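Local coordinates for 2-oxoglutarate dehydrogenase E3 component (PDB 2YQU) that catalyses the NAD+-dependent reoxidation of protein-bound dihydrolipoyl groups, using FAD, as the lipoamide dehydrogenase of 2-oxo acid dehydrogenase complexes, at the interface of chains A and B. Numbering follows the deposited sequence. Chains: chain A/B, 2-oxoglutarate dehydrogenase E3 component.

The interface of chains A and B. Residues chain A 53-54, 58, 79-80, 83; chain B 66-67, 377-378, 380.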
loop_
_atom_site.group_PDB
_atom_site.type_symbol
_atom_site.label_atom_id
_atom_site.label_comp_id
_atom_site.label_asym_id
_atom_site.label_seq_id
_atom_site.Cartn_x
_atom_site.Cartn_y
_atom_site.Cartn_z
ATOM N N GLU A 53 10.018 -6.213 9.630
ATOM C CA GLU A 53 9.260 -7.009 8.663
ATOM C C GLU A 53 9.338 -8.490 9.013
ATOM O O GLU A 53 8.329 -9.187 8.978
ATOM C CB GLU A 53 9.771 -6.781 7.240
ATOM C CG GLU A 53 9.428 -5.410 6.679
ATOM C CD GLU A 53 7.985 -5.294 6.230
ATOM O OE1 GLU A 53 7.637 -4.281 5.602
ATOM O OE2 GLU A 53 7.189 -6.217 6.484
ATOM N N THR A 54 10.536 -8.957 9.350
ATOM C CA THR A 54 10.766 -10.371 9.637
ATOM C C THR A 54 10.168 -10.794 10.968
ATOM O O THR A 54 9.567 -11.857 11.052
ATOM C CB THR A 54 12.274 -10.729 9.596
ATOM O OG1 THR A 54 13.042 -9.782 10.353
ATOM C CG2 THR A 54 12.813 -10.635 8.177
ATOM N N ILE A 58 7.127 -13.634 12.054
ATOM C CA ILE A 58 7.385 -14.580 13.139
ATOM C C ILE A 58 6.313 -14.452 14.222
ATOM O O ILE A 58 5.742 -15.456 14.656
ATOM C CB ILE A 58 8.806 -14.350 13.709
ATOM C CG1 ILE A 58 9.842 -14.861 12.718
ATOM C CG2 ILE A 58 8.997 -15.041 15.070
ATOM C CD1 ILE A 58 11.222 -14.309 12.932
ATOM N N ALA A 79 20.266 -16.260 11.996
ATOM C CA ALA A 79 19.663 -16.131 10.668
ATOM C C ALA A 79 18.928 -14.796 10.523
ATOM O O ALA A 79 18.978 -14.184 9.467
ATOM C CB ALA A 79 18.715 -17.293 10.391
ATOM N N LEU A 80 18.270 -14.349 11.595
ATOM C CA LEU A 80 17.562 -13.069 11.622
ATOM C C LEU A 80 18.546 -11.919 11.416
ATOM O O LEU A 80 18.309 -11.023 10.608
ATOM C CB LEU A 80 16.819 -12.886 12.955
ATOM C CG LEU A 80 15.826 -11.713 13.033
ATOM C CD1 LEU A 80 14.519 -12.108 12.396
ATOM C CD2 LEU A 80 15.598 -11.262 14.468
ATOM N N HIS A 83 20.108 -11.887 7.841
ATOM C CA HIS A 83 19.226 -11.250 6.866
ATOM C C HIS A 83 19.388 -9.728 6.949
ATOM O O HIS A 83 19.528 -9.057 5.931
ATOM C CB HIS A 83 17.762 -11.640 7.104
ATOM C CG HIS A 83 16.798 -10.844 6.285
ATOM N ND1 HIS A 83 16.691 -10.988 4.918
ATOM C CD2 HIS A 83 15.924 -9.869 6.632
ATOM C CE1 HIS A 83 15.783 -10.142 4.462
ATOM N NE2 HIS A 83 15.308 -9.448 5.479
ATOM N N LEU B 66 11.953 -16.048 7.376
ATOM C CA LEU B 66 13.297 -15.529 7.618
ATOM C C LEU B 66 13.509 -15.312 9.118
ATOM O O LEU B 66 12.656 -14.744 9.794
ATOM C CB LEU B 66 13.499 -14.207 6.877
ATOM C CG LEU B 66 13.730 -14.293 5.371
ATOM C CD1 LEU B 66 13.478 -12.924 4.732
ATOM C CD2 LEU B 66 15.137 -14.771 5.058
ATOM N N GLY B 67 14.657 -15.747 9.631
ATOM C CA GLY B 67 14.975 -15.599 11.039
ATOM C C GLY B 67 14.259 -16.571 11.960
ATOM O O GLY B 67 14.161 -16.331 13.162
ATOM N N ARG B 377 13.685 -5.488 -0.176
ATOM C CA ARG B 377 14.768 -6.354 0.256
ATOM C C ARG B 377 14.622 -6.715 1.733
ATOM O O ARG B 377 14.819 -7.868 2.106
ATOM C CB ARG B 377 16.126 -5.704 -0.013
ATOM C CG ARG B 377 17.312 -6.669 0.034
ATOM C CD ARG B 377 17.313 -7.772 -1.024
ATOM N NE ARG B 377 17.521 -7.297 -2.396
ATOM C CZ ARG B 377 18.701 -7.192 -2.998
ATOM N NH1 ARG B 377 18.755 -6.762 -4.251
ATOM N NH2 ARG B 377 19.827 -7.520 -2.373
ATOM N N ALA B 378 14.261 -5.733 2.551
ATOM C CA ALA B 378 14.027 -5.947 3.984
ATOM C C ALA B 378 12.938 -6.999 4.251
ATOM O O ALA B 378 13.048 -7.788 5.195
ATOM C CB ALA B 378 13.677 -4.622 4.658
ATOM N N GLY B 380 12.328 -9.519 2.279
ATOM C CA GLY B 380 12.721 -10.761 1.638
ATOM C C GLY B 380 12.128 -10.913 0.249
ATOM O O GLY B 380 12.040 -12.027 -0.264
HETATM O O HOH W 1 10.158 -13.785 9.117
#
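A:His83 NE2, on the imidazole ring, donates a hydrogen bond of 2.8 Å to the backbone carbonyl O of B:Ala378, near the end of helix 374-379. The bond is nearly straight at the hydrogen (165°) and lies close to the ring plane, but it reaches the carbonyl from above its plane, 45° out of it. CG of A:His83 stands anti to its backbone N (chi1 170°), which swings the ring off helix 77-102 toward chain B. With NE2 as the donor here, ND1 would be the unprotonated nitrogen if the ring is neutral. Next to NE2, the ring carbon CE1 of A:His83 comes within 3.4 Å of B:Arg377 O, a second carbonyl of the same short helix.

B:Leu66 packs on one face of the ring. Its side chain crosses the imidazole at about a right angle and lays methyl CD1 over that face, 3.8 Å from the ring centroid and displaced toward the CE1-ND1 rim. Lower on the same leucine, CB packs at 3.9 Å against the methyl CG2 of A:Thr54. The leucine's backbone O is joined to A:Thr54 O by a water, 2.8 Å from each oxygen, and the methyl tip CD1 of A:Ile58 closes on that leucine oxygen as well.

B:Gly67 packs against helix 77-102, its CA 3.7 Å from CA of A:Leu80, with CB and CD1 of A:Leu80 also against that glycine CA. The loop of one subunit is thus seated between helices 45-63 and 77-102 of the other. Repeated by the two-fold axis, this patch, its centre about 29 Å from A:His434, the predicted catalytic base, helps hold together the dimer typical of this family.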